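Local atomic coordinates of major pilin backbone protein T-antigen, T13 (Streptococcus pyogenes, PDB entry 6BBT), a protein that forms the backbone of the pilus of Streptococcus pyogenes as its major pilin and is the trypsin-resistant T-antigen used in Lancefield serotyping. Residues F33-D38 with Y95-S100. Residues are numbered along the deposited sequence; the frame is centred on the assembly and turned at random.
Sequences FTIEPD and YRYTVS
Thr34 with Ser100 and Glu36 with Thr98 form hydrogen-bonded pairs that join segments 33-38 and 95-100 as antiparallel strands at 147°. Each pair exchanges two backbone bonds, the shortest from Thr98 N to Glu36 O at 2.8 Å. Between them, Ile35 and Val99 form a non-hydrogen-bonded pair; Pro37 and Tyr97 form the next, with diverging side chains. A fifth bond, Asp38 N to Arg96 O, has its donor 31° from the carbonyl plane. Strands 29-37 and 93-101 thus pair within a sheet of the Spy0128-like isopeptide-containing domain. Its face with Ile35 and Val99 packs on Phe82 of the second sheet, while Val118 lies alongside Val99 on adjacent strand 116-123; Phe84 touches Ile35 and Tyr97. With CG1 anti to the backbone N (chi1 -173°), Ile35 places CG1 3.5 Å and CD1 3.6 Å from Tyr97 CB; CD1 also touches Val99 CG2 (3.9 Å). Glu55 O holds the Tyr97 hydroxyl. On the other face, one water bridges Thr34 OG1 and Ser100 OG. Just past strand 29-37, Asp38 OD2 lies 3.4 Å from Arg96 CD but 4.7 Å from Arg96 NE, which forms a salt bridge with Asp119 OD1; Asp38 OD1 hydrogen-bonds Thr40 OG1.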
ATOM      1  N   PHE A  33       2.046  -7.939 -12.097  1.00 19.12           N
ATOM      2  CA  PHE A  33       2.403  -7.438 -13.411  1.00 19.05           C
ATOM      3  C   PHE A  33       1.831  -8.402 -14.452  1.00 20.99           C
ATOM      4  O   PHE A  33       1.802  -9.616 -14.235  1.00 20.40           O
ATOM      5  CB  PHE A  33       3.913  -7.311 -13.507  1.00 19.48           C
ATOM      6  CG  PHE A  33       4.500  -6.731 -12.276  1.00 19.00           C
ATOM      7  CD1 PHE A  33       4.295  -5.402 -11.983  1.00 19.15           C
ATOM      8  CD2 PHE A  33       5.112  -7.543 -11.333  1.00 20.03           C
ATOM      9  CE1 PHE A  33       4.765  -4.860 -10.796  1.00 19.65           C
ATOM     10  CE2 PHE A  33       5.607  -7.004 -10.154  1.00 19.91           C
ATOM     11  CZ  PHE A  33       5.422  -5.661  -9.890  1.00 19.66           C
ATOM     12  N   THR A  34       1.350  -7.833 -15.548  1.00 21.99           N
ATOM     13  CA  THR A  34       0.706  -8.574 -16.611  1.00 23.37           C
ATOM     14  C   THR A  34       1.500  -8.342 -17.878  1.00 22.80           C
ATOM     15  O   THR A  34       1.949  -7.229 -18.144  1.00 21.41           O
ATOM     16  CB  THR A  34      -0.722  -8.075 -16.866  1.00 25.60           C
ATOM     17  OG1 THR A  34      -1.435  -8.029 -15.636  1.00 30.62           O
ATOM     18  CG2 THR A  34      -1.453  -9.018 -17.806  1.00 29.34           C
ATOM     19  N   ILE A  35       1.630  -9.396 -18.669  1.00 24.58           N
ATOM     20  CA  ILE A  35       2.186  -9.303 -20.013  1.00 24.81           C
ATOM     21  C   ILE A  35       1.111  -9.787 -20.979  1.00 25.81           C
ATOM     22  O   ILE A  35       0.458 -10.807 -20.729  1.00 24.46           O
ATOM     23  CB  ILE A  35       3.522 -10.074 -20.151  1.00 24.38           C
ATOM     24  CG1 ILE A  35       4.149  -9.795 -21.516  1.00 24.06           C
ATOM     25  CG2 ILE A  35       3.362 -11.568 -19.936  1.00 24.15           C
ATOM     26  CD1 ILE A  35       5.606 -10.153 -21.565  1.00 23.91           C
ATOM     27  N   GLU A  36       0.889  -9.013 -22.039  1.00 28.36           N
ATOM     28  CA  GLU A  36      -0.036  -9.388 -23.110  1.00 29.53           C
ATOM     29  C   GLU A  36       0.590  -9.077 -24.475  1.00 29.39           C
ATOM     30  O   GLU A  36       1.502  -8.250 -24.560  1.00 25.69           O
ATOM     31  CB  GLU A  36      -1.366  -8.650 -22.957  1.00 31.62           C
ATOM     32  CG  GLU A  36      -1.289  -7.140 -23.170  1.00 34.63           C
ATOM     33  CD  GLU A  36      -2.614  -6.440 -22.938  1.00 38.62           C
ATOM     34  OE1 GLU A  36      -3.542  -7.067 -22.385  1.00 44.31           O
ATOM     35  OE2 GLU A  36      -2.736  -5.252 -23.310  1.00 42.84           O
ATOM     36  N   PRO A  37       0.100  -9.736 -25.548  1.00 30.74           N
ATOM     37  CA  PRO A  37       0.566  -9.376 -26.896  1.00 29.72           C
ATOM     38  C   PRO A  37       0.257  -7.932 -27.265  1.00 29.79           C
ATOM     39  O   PRO A  37      -0.821  -7.419 -26.933  1.00 30.05           O
ATOM     40  CB  PRO A  37      -0.233 -10.321 -27.815  1.00 31.22           C
ATOM     41  CG  PRO A  37      -0.665 -11.458 -26.955  1.00 31.82           C
ATOM     42  CD  PRO A  37      -0.800 -10.912 -25.559  1.00 30.84           C
ATOM     43  N   ASP A  38       1.195  -7.284 -27.945  1.00 31.10           N
ATOM     44  CA  ASP A  38       0.903  -6.044 -28.656  1.00 33.11           C
ATOM     45  C   ASP A  38       0.204  -6.486 -29.949  1.00 34.33           C
ATOM     46  O   ASP A  38       0.859  -6.939 -30.879  1.00 30.06           O
ATOM     47  CB  ASP A  38       2.184  -5.252 -28.953  1.00 33.86           C
ATOM     48  CG  ASP A  38       1.910  -3.889 -29.586  1.00 34.75           C
ATOM     49  OD1 ASP A  38       0.786  -3.641 -30.073  1.00 37.42           O
ATOM     50  OD2 ASP A  38       2.837  -3.054 -29.605  1.00 36.10           O
ATOM     51  N   TYR A  95       9.142 -10.505 -31.239  1.00 34.30           N
ATOM     52  CA  TYR A  95       7.812 -10.659 -30.702  1.00 34.17           C
ATOM     53  C   TYR A  95       7.617  -9.594 -29.626  1.00 30.00           C
ATOM     54  O   TYR A  95       8.422  -9.473 -28.706  1.00 27.87           O
ATOM     55  CB  TYR A  95       7.641 -12.076 -30.175  1.00 36.18           C
ATOM     56  CG  TYR A  95       7.649 -13.122 -31.279  1.00 37.49           C
ATOM     57  CD1 TYR A  95       8.849 -13.685 -31.731  1.00 38.07           C
ATOM     58  CD2 TYR A  95       6.460 -13.555 -31.861  1.00 39.12           C
ATOM     59  CE1 TYR A  95       8.854 -14.645 -32.733  1.00 39.59           C
ATOM     60  CE2 TYR A  95       6.455 -14.516 -32.863  1.00 39.72           C
ATOM     61  CZ  TYR A  95       7.651 -15.055 -33.297  1.00 41.25           C
ATOM     62  OH  TYR A  95       7.645 -16.013 -34.295  1.00 44.92           O
ATOM     63  N   ARG A  96       6.561  -8.813 -29.792  1.00 28.81           N
ATOM     64  CA  ARG A  96       6.346  -7.599 -29.029  1.00 29.99           C
ATOM     65  C   ARG A  96       5.189  -7.759 -28.050  1.00 29.23           C
ATOM     66  O   ARG A  96       4.092  -8.184 -28.431  1.00 28.82           O
ATOM     67  CB  ARG A  96       6.053  -6.441 -29.956  1.00 30.64           C
ATOM     68  CG  ARG A  96       5.926  -5.103 -29.246  1.00 31.95           C
ATOM     69  CD  ARG A  96       6.008  -3.967 -30.246  1.00 32.66           C
ATOM     70  NE  ARG A  96       7.381  -3.761 -30.698  1.00 32.78           N
ATOM     71  CZ  ARG A  96       7.730  -3.042 -31.768  1.00 34.53           C
ATOM     72  NH1 ARG A  96       6.818  -2.455 -32.533  1.00 34.77           N
ATOM     73  NH2 ARG A  96       9.014  -2.916 -32.083  1.00 35.84           N
ATOM     74  N   TYR A  97       5.444  -7.373 -26.802  1.00 27.60           N
ATOM     75  CA  TYR A  97       4.463  -7.498 -25.729  1.00 26.80           C
ATOM     76  C   TYR A  97       4.334  -6.186 -24.979  1.00 24.73           C
ATOM     77  O   TYR A  97       5.243  -5.357 -25.007  1.00 22.15           O
ATOM     78  CB  TYR A  97       4.915  -8.555 -24.732  1.00 27.31           C
ATOM     79  CG  TYR A  97       5.175  -9.939 -25.271  1.00 27.47           C
ATOM     80  CD1 TYR A  97       6.361 -10.246 -25.928  1.00 28.07           C
ATOM     81  CD2 TYR A  97       4.254 -10.964 -25.064  1.00 28.88           C
ATOM     82  CE1 TYR A  97       6.606 -11.529 -26.399  1.00 29.29           C
ATOM     83  CE2 TYR A  97       4.495 -12.249 -25.514  1.00 28.84           C
ATOM     84  CZ  TYR A  97       5.667 -12.527 -26.180  1.00 29.37           C
ATOM     85  OH  TYR A  97       5.886 -13.812 -26.621  1.00 29.98           O
ATOM     86  N   THR A  98       3.215  -6.033 -24.277  1.00 24.14           N
ATOM     87  CA  THR A  98       2.999  -4.902 -23.394  1.00 24.80           C
ATOM     88  C   THR A  98       3.002  -5.425 -21.953  1.00 24.00           C
ATOM     89  O   THR A  98       2.359  -6.434 -21.657  1.00 22.87           O
ATOM     90  CB  THR A  98       1.699  -4.170 -23.752  1.00 26.24           C
ATOM     91  OG1 THR A  98       1.746  -3.789 -25.138  1.00 29.02           O
ATOM     92  CG2 THR A  98       1.509  -2.920 -22.889  1.00 26.53           C
ATOM     93  N   VAL A  99       3.766  -4.761 -21.082  1.00 23.07           N
ATOM     94  CA  VAL A  99       3.829  -5.102 -19.651  1.00 21.29           C
ATOM     95  C   VAL A  99       3.244  -3.933 -18.859  1.00 20.46           C
ATOM     96  O   VAL A  99       3.561  -2.776 -19.125  1.00 20.70           O
ATOM     97  CB  VAL A  99       5.273  -5.410 -19.206  1.00 21.02           C
ATOM     98  CG1 VAL A  99       5.385  -5.636 -17.683  1.00 20.93           C
ATOM     99  CG2 VAL A  99       5.776  -6.623 -19.951  1.00 21.27           C
ATOM    100  N   SER A 100       2.361  -4.242 -17.919  1.00 20.17           N
ATOM    101  CA  SER A 100       1.764  -3.230 -17.054  1.00 20.19           C
ATOM    102  C   SER A 100       1.600  -3.793 -15.660  1.00 18.84           C
ATOM    103  O   SER A 100       1.781  -4.997 -15.445  1.00 19.60           O
ATOM    104  CB  SER A 100       0.408  -2.796 -17.591  1.00 20.84           C
ATOM    105  OG  SER A 100      -0.433  -3.914 -17.703  1.00 22.46           O
TER
HETATM  106  O   HOH W   1      -1.904  -5.181 -15.568  1.00 37.80           O